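Local atomic coordinates of SGNH-hydrolase family esterase (Altererythrobacter indicus, PDB entry 7C2A), a protein that hydrolyses esters as a member of the SGNH-hydrolase family of GDSL-like lipases and acylhydrolases, and may act as a lysophospholipase. Residues A[12-17]-A[46-52]; A[54-58]-A[96-100]; A[72-78]-A[109-114]; A[101-105]-A[140-144]; A[113-118]-A[130-134]. All coordinates share one frame. Residues are numbered along the deposited sequence.

Contact 1: residues A[12-17]-A[46-52]; sequences GDSLFA and NAGVSGD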
# COMPACT_ATOMS: atom_id res chain seq x y z
N GLY A 12 -3.70 4.86 -3.20
CA GLY A 12 -3.16 3.70 -2.54
C GLY A 12 -4.18 2.81 -1.90
O GLY A 12 -5.35 2.79 -2.30
N ASP A 13 -3.73 2.06 -0.91
CA ASP A 13 -4.53 1.02 -0.27
C ASP A 13 -4.77 1.36 1.20
O ASP A 13 -4.93 2.54 1.54
CB ASP A 13 -3.93 -0.38 -0.49
CG ASP A 13 -2.49 -0.48 -0.05
OD1 ASP A 13 -2.11 0.25 0.90
OD2 ASP A 13 -1.73 -1.30 -0.61
N SER A 14 -4.80 0.35 2.07
CA SER A 14 -5.08 0.61 3.48
C SER A 14 -4.02 1.48 4.14
O SER A 14 -4.31 2.10 5.18
CB SER A 14 -5.23 -0.70 4.25
OG SER A 14 -4.07 -1.50 4.11
N LEU A 15 -2.81 1.54 3.59
CA LEU A 15 -1.78 2.40 4.17
C LEU A 15 -2.04 3.88 3.90
O LEU A 15 -1.50 4.73 4.62
CB LEU A 15 -0.40 2.00 3.64
CG LEU A 15 0.05 0.56 3.89
CD1 LEU A 15 1.43 0.33 3.30
CD2 LEU A 15 0.07 0.25 5.38
N PHE A 16 -2.81 4.20 2.87
CA PHE A 16 -3.27 5.56 2.67
C PHE A 16 -4.67 5.79 3.24
O PHE A 16 -4.94 6.88 3.75
CB PHE A 16 -3.26 5.93 1.18
CG PHE A 16 -1.90 6.28 0.63
CD1 PHE A 16 -0.76 6.23 1.42
CD2 PHE A 16 -1.78 6.68 -0.69
CE1 PHE A 16 0.48 6.57 0.88
CE2 PHE A 16 -0.55 7.01 -1.22
CZ PHE A 16 0.58 6.97 -0.44
N ALA A 17 -5.55 4.79 3.19
CA ALA A 17 -6.90 4.96 3.71
C ALA A 17 -6.92 5.19 5.21
O ALA A 17 -7.87 5.80 5.73
CB ALA A 17 -7.76 3.73 3.38
N ASN A 46 -7.29 11.96 -0.45
CA ASN A 46 -7.08 10.61 0.06
C ASN A 46 -7.87 9.65 -0.83
O ASN A 46 -9.07 9.45 -0.64
CB ASN A 46 -7.46 10.48 1.52
CG ASN A 46 -6.97 9.18 2.12
OD1 ASN A 46 -6.82 8.19 1.39
ND2 ASN A 46 -6.71 9.17 3.41
N ALA A 47 -7.18 9.08 -1.81
CA ALA A 47 -7.73 8.03 -2.66
C ALA A 47 -7.20 6.66 -2.25
O ALA A 47 -6.98 5.80 -3.10
CB ALA A 47 -7.48 8.33 -4.14
N GLY A 48 -6.98 6.46 -0.96
CA GLY A 48 -6.67 5.14 -0.46
C GLY A 48 -7.94 4.33 -0.32
O GLY A 48 -8.97 4.81 0.15
N VAL A 49 -7.87 3.08 -0.77
CA VAL A 49 -8.98 2.14 -0.64
C VAL A 49 -8.43 0.88 -0.01
O VAL A 49 -7.55 0.23 -0.59
CB VAL A 49 -9.64 1.83 -1.99
CG1 VAL A 49 -10.71 0.76 -1.81
CG2 VAL A 49 -10.26 3.08 -2.56
N SER A 50 -8.93 0.54 1.17
CA SER A 50 -8.44 -0.66 1.89
C SER A 50 -8.64 -1.91 1.03
O SER A 50 -9.70 -2.05 0.42
CB SER A 50 -9.12 -0.79 3.23
OG SER A 50 -8.70 0.27 4.08
N GLY A 51 -7.61 -2.76 0.96
CA GLY A 51 -7.67 -4.02 0.20
C GLY A 51 -7.45 -3.87 -1.30
O GLY A 51 -7.46 -4.89 -1.98
N ASP A 52 -7.22 -2.66 -1.80
CA ASP A 52 -7.03 -2.48 -3.26
C ASP A 52 -5.77 -3.20 -3.74
O ASP A 52 -4.69 -2.97 -3.19
CB ASP A 52 -6.88 -1.01 -3.65
CG ASP A 52 -8.01 -0.48 -4.51
OD1 ASP A 52 -9.14 -0.96 -4.35
OD2 ASP A 52 -7.75 0.42 -5.30
O HOH W 1 -1.99 -3.00 -2.70
O HOH W 2 -4.82 -2.56 1.76
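Ala17 lays its methyl group over the backbone of Gly48 and Val49 and against the hydroxyl of Ser50, with CB 3.6 Å from Gly48 O and 3.7 Å from Ser50 OG. The fit depends on Gly48 having no side chain: an ideal CB there would clash with Ala17 N, Phe16 C and Asp13 O. Phe16 CB can thus rest 3.9 Å from Gly48 CA, while its ring turns away to meet Tyr27. Val49 N donates to Gly12 O at 3.0 Å, the firm backbone link. The bond from Gly12 N to Ala47 O, 3.4 Å, is weak. Asn46 works twice, its ND2 donating to Phe16 O (2.9 Å) and its OD1 accepting from Gly48 N (2.9 Å) in an Asx turn. Asp13 caps helix 14-17 through OD1, 3.1 Å from Leu15 N; water 1 links Asp13 OD2 to Asp52 O, each at 2.7 Å. Gly12-Leu15 spell the GDSL block, whose serine is the nucleophile in SGNH hydrolases. Water 2 accepts from Ser14 N and Gly51 N, both at 2.9 Å, and lies 2.7 Å from Ser14 OG. Two amide donors converging beside this hydroxyl are consistent with an oxyanion hole occupied here by water.

Contact 2: residues A[54-58]-A[96-100]; sequences TAAGL and NLSGI
Two helical segments lie side by side and point the same way: the local axes of 54-58 and 96-100 approach to 8.5 Å and cross at 25°. All residues have helical phi/psi, and the i to i+4 bonds Leu58 N to Thr54 O (2.9 Å) and Ile100 N to Asn96 O (3.2 Å) lie within the segments. Register is set by the CA pairs Thr54-Asn96 (5.5 Å) and Leu58-Ile100 (5.4 Å), one helical turn apart.

The polar link is at the N-terminal end. Asn96, chi1 m, extends ND2 to donate to Thr54 OG1 at 3.0 Å (angle 160°); Thr54, chi1 p, directs its hydroxyl there, and that hydroxyl also hydrogen-bonds Asp83.

Apolar contacts fill the remainder. Leu58 (t, p) places CD1 3.6 Å from Gly99 C, over a position where an ideal CB would clash with it. Ile100 (m, t) brings CD1 to 3.6 Å from Leu58 N and 3.9 Å from Gly57 C, and its CG1 lies 4.0 Å from Leu58 CB. Thr54 CG2 meets Leu97 CG at 3.7 Å.

Glycines at the interface and near-parallel axes are in keeping with adjacent helices of an alpha/beta sandwich. Helix 54-66 leads from strand 42-48 to strand 74-78, helix 90-106 from 74-78 to 111-114; Leu97 also touches helix 133-140 through Ile133, Tyr134 and Leu137.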
# COMPACT_ATOMS: atom_id res chain seq x y z
N THR A 54 -3.20 -4.00 -7.19
CA THR A 54 -2.81 -3.22 -8.36
C THR A 54 -3.89 -3.25 -9.44
O THR A 54 -4.13 -2.25 -10.11
CB THR A 54 -1.46 -3.69 -8.91
OG1 THR A 54 -1.55 -5.05 -9.36
CG2 THR A 54 -0.34 -3.53 -7.86
N ALA A 55 -4.55 -4.40 -9.63
CA ALA A 55 -5.62 -4.45 -10.62
C ALA A 55 -6.79 -3.56 -10.23
O ALA A 55 -7.36 -2.87 -11.08
CB ALA A 55 -6.11 -5.89 -10.83
N ALA A 56 -7.15 -3.55 -8.95
CA ALA A 56 -8.22 -2.66 -8.51
C ALA A 56 -7.85 -1.20 -8.73
O ALA A 56 -8.68 -0.39 -9.15
CB ALA A 56 -8.58 -2.93 -7.04
N GLY A 57 -6.60 -0.85 -8.45
CA GLY A 57 -6.17 0.52 -8.70
C GLY A 57 -6.23 0.88 -10.16
O GLY A 57 -6.68 1.96 -10.53
N LEU A 58 -5.78 -0.03 -11.03
CA LEU A 58 -5.86 0.21 -12.46
C LEU A 58 -7.31 0.39 -12.91
O LEU A 58 -7.60 1.22 -13.78
CB LEU A 58 -5.18 -0.93 -13.21
CG LEU A 58 -5.21 -0.89 -14.74
CD1 LEU A 58 -4.55 0.38 -15.27
CD2 LEU A 58 -4.53 -2.13 -15.30
N ASN A 96 0.08 -4.16 -14.05
CA ASN A 96 -1.03 -3.33 -13.60
C ASN A 96 -0.54 -1.95 -13.17
O ASN A 96 -1.13 -0.93 -13.54
CB ASN A 96 -1.77 -4.02 -12.46
CG ASN A 96 -2.47 -5.28 -12.88
OD1 ASN A 96 -2.78 -5.48 -14.06
ND2 ASN A 96 -2.75 -6.15 -11.92
N LEU A 97 0.55 -1.91 -12.40
CA LEU A 97 1.12 -0.63 -12.01
C LEU A 97 1.57 0.17 -13.22
O LEU A 97 1.43 1.40 -13.25
CB LEU A 97 2.29 -0.84 -11.05
CG LEU A 97 1.89 -1.08 -9.59
CD1 LEU A 97 3.00 -1.76 -8.81
CD2 LEU A 97 1.48 0.22 -8.92
N SER A 98 2.10 -0.52 -14.25
CA SER A 98 2.49 0.17 -15.47
C SER A 98 1.30 0.90 -16.09
O SER A 98 1.43 2.03 -16.57
CB SER A 98 3.07 -0.82 -16.48
OG SER A 98 4.31 -1.35 -16.05
N GLY A 99 0.13 0.26 -16.10
CA GLY A 99 -1.05 0.90 -16.64
C GLY A 99 -1.47 2.13 -15.85
O GLY A 99 -1.91 3.12 -16.42
N ILE A 100 -1.33 2.08 -14.52
CA ILE A 100 -1.62 3.25 -13.69
C ILE A 100 -0.66 4.39 -14.02
O ILE A 100 -1.08 5.54 -14.21
CB ILE A 100 -1.55 2.88 -12.19
CG1 ILE A 100 -2.62 1.85 -11.85
CG2 ILE A 100 -1.69 4.13 -11.33
CD1 ILE A 100 -2.40 1.18 -10.52

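Contact 3: residues A[72-78]-A[109-114]; sequences PELAIVE and IPILLM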
# COMPACT_ATOMS: atom_id res chain seq x y z
N PRO A 72 -4.57 16.92 -10.13
CA PRO A 72 -3.44 16.75 -9.22
C PRO A 72 -2.16 17.30 -9.80
O PRO A 72 -1.87 17.15 -10.99
CB PRO A 72 -3.36 15.23 -9.04
CG PRO A 72 -4.77 14.76 -9.28
CD PRO A 72 -5.27 15.64 -10.39
N GLU A 73 -1.38 17.94 -8.94
CA GLU A 73 -0.07 18.44 -9.30
C GLU A 73 1.05 17.45 -8.99
O GLU A 73 2.18 17.63 -9.45
CB GLU A 73 0.16 19.79 -8.60
CG GLU A 73 -0.92 20.82 -8.96
CD GLU A 73 -0.87 22.08 -8.11
OE1 GLU A 73 -1.77 22.25 -7.26
OE2 GLU A 73 0.05 22.90 -8.32
N LEU A 74 0.72 16.38 -8.27
CA LEU A 74 1.61 15.27 -7.98
C LEU A 74 0.69 14.11 -7.63
O LEU A 74 -0.31 14.32 -6.95
CB LEU A 74 2.51 15.58 -6.78
CG LEU A 74 3.32 14.42 -6.19
CD1 LEU A 74 4.36 13.93 -7.18
CD2 LEU A 74 3.99 14.84 -4.89
N ALA A 75 1.04 12.92 -8.10
CA ALA A 75 0.34 11.70 -7.73
C ALA A 75 1.31 10.79 -7.00
O ALA A 75 2.37 10.46 -7.54
CB ALA A 75 -0.21 10.96 -8.96
N ILE A 76 0.94 10.38 -5.79
CA ILE A 76 1.71 9.43 -5.01
C ILE A 76 1.02 8.08 -5.15
O ILE A 76 -0.15 7.95 -4.79
CB ILE A 76 1.79 9.84 -3.53
CG1 ILE A 76 2.29 11.29 -3.38
CG2 ILE A 76 2.67 8.85 -2.78
CD1 ILE A 76 2.24 11.82 -1.94
N VAL A 77 1.73 7.08 -5.67
CA VAL A 77 1.13 5.78 -5.98
C VAL A 77 1.71 4.75 -5.02
O VAL A 77 2.93 4.54 -4.99
CB VAL A 77 1.36 5.38 -7.44
CG1 VAL A 77 0.82 3.98 -7.70
CG2 VAL A 77 0.72 6.39 -8.38
N GLU A 78 0.83 4.09 -4.27
CA GLU A 78 1.21 3.17 -3.20
C GLU A 78 0.34 1.92 -3.31
O GLU A 78 -0.71 1.84 -2.69
CB GLU A 78 1.02 3.88 -1.86
CG GLU A 78 1.31 3.04 -0.64
CD GLU A 78 0.08 2.35 -0.07
OE1 GLU A 78 0.21 1.15 0.26
OE2 GLU A 78 -0.99 2.98 0.07
N ILE A 109 0.97 14.23 -15.19
CA ILE A 109 0.94 14.36 -13.73
C ILE A 109 2.22 13.74 -13.18
O ILE A 109 2.44 12.53 -13.38
CB ILE A 109 -0.30 13.70 -13.14
CG1 ILE A 109 -1.56 14.41 -13.65
CG2 ILE A 109 -0.22 13.74 -11.61
CD1 ILE A 109 -2.84 13.69 -13.29
N PRO A 110 3.07 14.50 -12.49
CA PRO A 110 4.27 13.92 -11.88
C PRO A 110 3.93 12.81 -10.90
O PRO A 110 2.90 12.85 -10.23
CB PRO A 110 4.90 15.12 -11.16
CG PRO A 110 4.39 16.32 -11.88
CD PRO A 110 2.99 15.96 -12.29
N ILE A 111 4.84 11.85 -10.79
CA ILE A 111 4.62 10.63 -10.04
C ILE A 111 5.69 10.47 -8.96
O ILE A 111 6.89 10.59 -9.24
CB ILE A 111 4.68 9.39 -10.96
CG1 ILE A 111 3.63 9.48 -12.06
CG2 ILE A 111 4.52 8.11 -10.15
CD1 ILE A 111 3.93 8.57 -13.23
N LEU A 112 5.25 10.14 -7.75
CA LEU A 112 6.10 9.59 -6.71
C LEU A 112 5.60 8.18 -6.40
O LEU A 112 4.44 8.00 -6.03
CB LEU A 112 6.07 10.46 -5.45
CG LEU A 112 6.85 9.93 -4.25
CD1 LEU A 112 8.33 9.82 -4.57
CD2 LEU A 112 6.62 10.83 -3.04
N LEU A 113 6.47 7.19 -6.56
CA LEU A 113 6.13 5.80 -6.33
C LEU A 113 6.61 5.37 -4.95
O LEU A 113 7.78 5.56 -4.61
CB LEU A 113 6.80 4.94 -7.40
CG LEU A 113 6.36 3.49 -7.56
CD1 LEU A 113 4.89 3.37 -7.92
CD2 LEU A 113 7.22 2.79 -8.60
N MET A 114 5.71 4.78 -4.16
CA MET A 114 6.06 4.27 -2.81
C MET A 114 6.44 2.80 -2.96
O MET A 114 5.57 1.97 -3.26
CB MET A 114 4.87 4.42 -1.86
CG MET A 114 4.53 5.87 -1.55
SD MET A 114 5.98 6.81 -1.02
CE MET A 114 5.21 8.12 -0.07
O HOH W 3 3.48 1.70 -5.18
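Adjacent parallel strands meet here, with local axes 4.8 Å apart and 18° from parallel, and their side chains interlock on both faces of the sheet. On the face of Ala75, Val77, Ile111 and Leu113, the small Ala75 makes a hollow that Ile109 fills, CG2 coming 3.8 Å from Ala75 CB. Further along, Leu113 (t, p) swings CD1 across to 4.1 Å from Val77 CB. Helix 90-106 covers this face, Leu97, Leu101 and Leu104 reaching Val77.

On the other face Leu74 starts out away from the neighbouring strand, but its end leans across to it, so that CD1 sits between Pro110 CB and Leu112 CB, 4.2 Å from each. Ile76 CG2 fits against Met114 CG at 3.7 Å, and Ile76 CG1 is 4.4 Å from Leu112 CD2; Phe16 of helix 14-17 packs on Ile76.

Between the faces run four straight bonds: Ala75 N to Pro110 O (2.8 Å), Leu112 N to Ala75 O, Val77 N to Leu112 O and Met114 N to Val77 O (2.9 Å each), with angles of 163-175°. Because the strands are parallel neighbours and helix 90-106, in the connection between them, packs on the Ala75/Val77 face, this is a beta-alpha-beta unit. Alternating parallel bonds satisfy the backbone while nearly all meeting side chains are hydrocarbon, the chemistry of a buried hydrophobic sheet; the acid of Glu78 is engaged by Asp13 N beyond the strand pair.

Contact 4: residues A[101-105]-A[140-144]; sequences LEELQ and KYDAK
Segment 101-105 is one regular turn of helix, with Gln105 N bonded to Leu101 O at 2.8 Å; its partner, 140-144, runs from a helix end through a turn into a strand. Lys140 is still helical, and Lys140 O accepts from water 4 at 2.9 Å. Tyr141 (phi/psi -105/15, chi1 m, chi2 -75°) leaves the helical conformation and is the centre of the contact, its CA 6.8 Å from Leu101 CA. Leu101 CB lies over one face of its ring in a CH-pi contact, 4.2 Å from the centroid and 23° off the normal, and Leu101 CD1 is 3.8 Å from Tyr141 CD2. Gln105 (t, t, chi3 52°) sets OE1 at the ring edge, 3.6 Å from Tyr141 CD1. Tyr141 OH donates to OE2 of Glu102 (m, t, chi3 near 0°) at 2.7 Å. Asp142, at positive phi (51/47), is the C-prime residue of a Schellman motif; water 4 donates to its OD2 at 3.0 Å and accepts from Gln105 NE2 at 2.8 Å. Ala143 is extended (-105/146). The turn is thus held to helix 90-106 mainly through Tyr141, with water 4 as a second, polar link. Behind it, Leu101 and Ala143 touch Ile111 of strand 111-114, and Lys144 pairs with Ile111 and Leu113.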
# COMPACT_ATOMS: atom_id res chain seq x y z
N LEU A 101 0.64 4.09 -14.07
CA LEU A 101 1.61 5.14 -14.31
C LEU A 101 1.49 5.69 -15.72
O LEU A 101 1.71 6.88 -15.94
CB LEU A 101 3.03 4.63 -14.05
CG LEU A 101 3.28 4.05 -12.66
CD1 LEU A 101 4.77 3.89 -12.44
CD2 LEU A 101 2.66 4.90 -11.56
N GLU A 102 1.11 4.85 -16.68
CA GLU A 102 0.92 5.32 -18.05
C GLU A 102 -0.22 6.31 -18.13
O GLU A 102 -0.14 7.30 -18.88
CB GLU A 102 0.68 4.13 -18.98
CG GLU A 102 1.97 3.51 -19.46
CD GLU A 102 1.80 2.21 -20.20
OE1 GLU A 102 0.65 1.81 -20.49
OE2 GLU A 102 2.84 1.58 -20.51
N GLU A 103 -1.31 6.07 -17.40
CA GLU A 103 -2.41 7.03 -17.38
C GLU A 103 -1.97 8.36 -16.77
O GLU A 103 -2.29 9.43 -17.29
CB GLU A 103 -3.59 6.43 -16.64
CG GLU A 103 -4.79 7.35 -16.53
CD GLU A 103 -5.41 7.72 -17.87
OE1 GLU A 103 -5.14 7.04 -18.88
OE2 GLU A 103 -6.17 8.71 -17.92
N LEU A 104 -1.25 8.31 -15.64
CA LEU A 104 -0.75 9.55 -15.04
C LEU A 104 0.19 10.28 -15.99
O LEU A 104 0.11 11.51 -16.13
CB LEU A 104 -0.05 9.23 -13.72
CG LEU A 104 -1.00 8.75 -12.62
CD1 LEU A 104 -0.23 8.05 -11.50
CD2 LEU A 104 -1.83 9.89 -12.07
N GLN A 105 1.08 9.54 -16.66
CA GLN A 105 2.01 10.15 -17.59
C GLN A 105 1.29 10.77 -18.78
O GLN A 105 1.67 11.85 -19.25
CB GLN A 105 3.00 9.09 -18.07
CG GLN A 105 4.29 9.64 -18.64
CD GLN A 105 5.30 8.53 -18.88
OE1 GLN A 105 4.99 7.54 -19.54
NE2 GLN A 105 6.50 8.70 -18.35
N LYS A 140 11.36 3.33 -15.69
CA LYS A 140 10.65 3.30 -16.96
C LYS A 140 9.75 4.51 -17.13
O LYS A 140 9.66 5.08 -18.23
CB LYS A 140 9.85 2.01 -17.07
CG LYS A 140 9.10 1.88 -18.38
CD LYS A 140 8.47 0.52 -18.53
CE LYS A 140 7.60 0.45 -19.79
NZ LYS A 140 7.08 -0.92 -20.01
N TYR A 141 9.09 4.94 -16.06
CA TYR A 141 8.10 6.00 -16.14
C TYR A 141 8.59 7.33 -15.60
O TYR A 141 7.78 8.23 -15.38
CB TYR A 141 6.79 5.54 -15.48
CG TYR A 141 6.18 4.41 -16.27
CD1 TYR A 141 5.54 4.66 -17.47
CD2 TYR A 141 6.31 3.10 -15.85
CE1 TYR A 141 5.01 3.63 -18.21
CE2 TYR A 141 5.78 2.06 -16.59
CZ TYR A 141 5.13 2.33 -17.77
OH TYR A 141 4.60 1.29 -18.51
N ASP A 142 9.91 7.47 -15.41
CA ASP A 142 10.51 8.71 -14.93
C ASP A 142 9.81 9.21 -13.67
O ASP A 142 9.45 10.38 -13.54
CB ASP A 142 10.54 9.79 -16.01
CG ASP A 142 11.32 9.36 -17.24
OD1 ASP A 142 12.46 8.86 -17.08
OD2 ASP A 142 10.80 9.51 -18.37
N ALA A 143 9.61 8.29 -12.73
CA ALA A 143 8.96 8.60 -11.47
C ALA A 143 10.00 8.64 -10.37
O ALA A 143 10.98 7.89 -10.39
CB ALA A 143 7.92 7.53 -11.13
N LYS A 144 9.80 9.52 -9.41
CA LYS A 144 10.61 9.46 -8.21
C LYS A 144 10.17 8.26 -7.37
O LYS A 144 9.02 7.82 -7.45
CB LYS A 144 10.49 10.76 -7.43
CG LYS A 144 11.20 11.91 -8.15
CD LYS A 144 10.99 13.25 -7.47
CE LYS A 144 11.94 14.31 -8.02
NZ LYS A 144 11.39 14.98 -9.23
O HOH W 4 8.80 7.55 -19.47

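Contact 5: residues A[113-118]-A[130-134]; sequences LMGMRA and FDGIY
Segment 113-118 leaves strand 111-114 after Met114 and stays extended through Ala118; 130-134 spans the junction of helices 124-131 and 133-140, with Ile133 N bonded to Phe130 O at 3.1 Å. Closest CA pairs are Arg117-Asp131 (5.3 Å) and Gly115-Tyr134 (5.6 Å). Both carboxylate oxygens of Asp131 (chi1 m, chi2 near 0°) are satisfied: OD1 by Ala118 N at 2.8 Å (161°), OD2 by Gln127 NE2 and by water 6 at 2.7 Å, which also donates to Ala118 O (2.8 Å). Water 5 donates to Met116 O and Asp131 O, both 2.8 Å, and accepts from Arg117 NE at 3.0 Å. Arg117 NE is 4.3 Å from Asp131 OD2, beyond a salt bridge. Tyr134 (chi1 m) offers a ring face to Gly115 CA, 4.3 Å from the centroid (CH-pi); Met116 CB lies 3.6 Å from Tyr134 CZ and 3.9 Å from Phe130 CE2. Tyr134 OH is hydrogen-bonded to Leu79 O, outside the two segments. The arrangement ties the loop beyond a strand's C-terminal end to its following helices, with Leu97 of helix 90-106 and Leu145 of strand 144-146 touching Tyr134.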
# COMPACT_ATOMS: atom_id res chain seq x y z
N LEU A 113 6.47 7.19 -6.56
CA LEU A 113 6.13 5.80 -6.33
C LEU A 113 6.61 5.37 -4.95
O LEU A 113 7.78 5.56 -4.61
CB LEU A 113 6.80 4.94 -7.40
CG LEU A 113 6.36 3.49 -7.56
CD1 LEU A 113 4.89 3.37 -7.92
CD2 LEU A 113 7.22 2.79 -8.60
N MET A 114 5.71 4.78 -4.16
CA MET A 114 6.06 4.27 -2.81
C MET A 114 6.44 2.80 -2.96
O MET A 114 5.57 1.97 -3.26
CB MET A 114 4.87 4.42 -1.86
CG MET A 114 4.53 5.87 -1.55
SD MET A 114 5.98 6.81 -1.02
CE MET A 114 5.21 8.12 -0.07
N GLY A 115 7.73 2.49 -2.77
CA GLY A 115 8.23 1.11 -2.92
C GLY A 115 7.69 0.18 -1.85
O GLY A 115 7.73 0.54 -0.67
N MET A 116 7.21 -0.99 -2.27
CA MET A 116 6.71 -2.02 -1.32
C MET A 116 7.74 -3.15 -1.27
O MET A 116 8.44 -3.36 -2.27
CB MET A 116 5.35 -2.57 -1.75
CG MET A 116 4.28 -1.50 -1.92
SD MET A 116 4.05 -0.41 -0.48
CE MET A 116 3.50 -1.59 0.75
N ARG A 117 7.83 -3.84 -0.14
CA ARG A 117 8.82 -4.94 0.02
C ARG A 117 8.09 -6.21 0.47
O ARG A 117 7.19 -6.12 1.31
CB ARG A 117 9.90 -4.54 1.02
CG ARG A 117 10.80 -3.41 0.53
CD ARG A 117 11.73 -3.89 -0.56
NE ARG A 117 12.56 -2.82 -1.09
CZ ARG A 117 13.59 -2.27 -0.46
NH1 ARG A 117 13.93 -2.70 0.75
NH2 ARG A 117 14.26 -1.30 -1.03
N ALA A 118 8.52 -7.34 -0.06
CA ALA A 118 7.87 -8.61 0.30
C ALA A 118 8.48 -9.16 1.58
O ALA A 118 9.70 -9.06 1.76
CB ALA A 118 8.03 -9.60 -0.84
N PHE A 130 9.31 -9.60 -6.63
CA PHE A 130 8.34 -8.55 -6.25
C PHE A 130 9.07 -7.24 -5.93
O PHE A 130 8.67 -6.19 -6.44
CB PHE A 130 7.54 -9.02 -5.03
CG PHE A 130 6.61 -7.96 -4.52
CD1 PHE A 130 5.35 -7.82 -5.08
CD2 PHE A 130 7.00 -7.08 -3.53
CE1 PHE A 130 4.48 -6.84 -4.63
CE2 PHE A 130 6.13 -6.10 -3.08
CZ PHE A 130 4.87 -5.98 -3.63
N ASP A 131 10.13 -7.32 -5.13
CA ASP A 131 10.81 -6.10 -4.71
C ASP A 131 11.35 -5.32 -5.91
O ASP A 131 11.35 -4.09 -5.90
CB ASP A 131 11.97 -6.42 -3.77
CG ASP A 131 11.51 -6.87 -2.40
OD1 ASP A 131 10.30 -6.96 -2.14
OD2 ASP A 131 12.41 -7.13 -1.57
N GLY A 132 11.79 -6.03 -6.95
CA GLY A 132 12.41 -5.36 -8.09
C GLY A 132 11.44 -4.64 -9.00
O GLY A 132 11.88 -3.88 -9.87
N ILE A 133 10.13 -4.84 -8.84
CA ILE A 133 9.22 -4.17 -9.78
C ILE A 133 9.24 -2.66 -9.58
O ILE A 133 9.06 -1.91 -10.54
CB ILE A 133 7.79 -4.75 -9.78
CG1 ILE A 133 7.00 -4.33 -8.54
CG2 ILE A 133 7.82 -6.26 -9.96
CD1 ILE A 133 5.56 -4.82 -8.53
N TYR A 134 9.48 -2.20 -8.35
CA TYR A 134 9.37 -0.76 -8.08
C TYR A 134 10.52 0.04 -8.69
O TYR A 134 10.25 1.05 -9.37
CB TYR A 134 9.16 -0.51 -6.57
CG TYR A 134 7.85 -1.10 -6.12
CD1 TYR A 134 6.66 -0.39 -6.25
CD2 TYR A 134 7.78 -2.40 -5.60
CE1 TYR A 134 5.44 -0.95 -5.89
CE2 TYR A 134 6.57 -2.96 -5.23
CZ TYR A 134 5.41 -2.23 -5.38
OH TYR A 134 4.23 -2.82 -5.01
O HOH W 5 10.83 -2.74 -3.55
O HOH W 6 11.93 -7.62 1.03

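The five contacts join parts of one parallel sheet with its helices and loops. Contact 3 is the strand pair; contacts 3 and 4 have centres 8 Å apart and join through Leu113 N and Lys144 O (2.8 Å), while contacts 3 and 5 share Leu113 and Met114. Contacts 2 and 4 both use helix 90-106, Ser98 CB lying 3.3 Å from Tyr141 OH. Contact 1 carries the probable catalytic serine loop; Asp13 N reaches Glu78 OE2 of contact 3 at 3.1 Å, and Leu15 CD1 meets Met116 CE of contact 5 at 3.8 Å. Contact 4, its centre about 20 Å from that of contact 1, is remote from the site. A cadmium ion lies about 12 Å from Gly51; cadmium is bound by His164 and His166 in this structure.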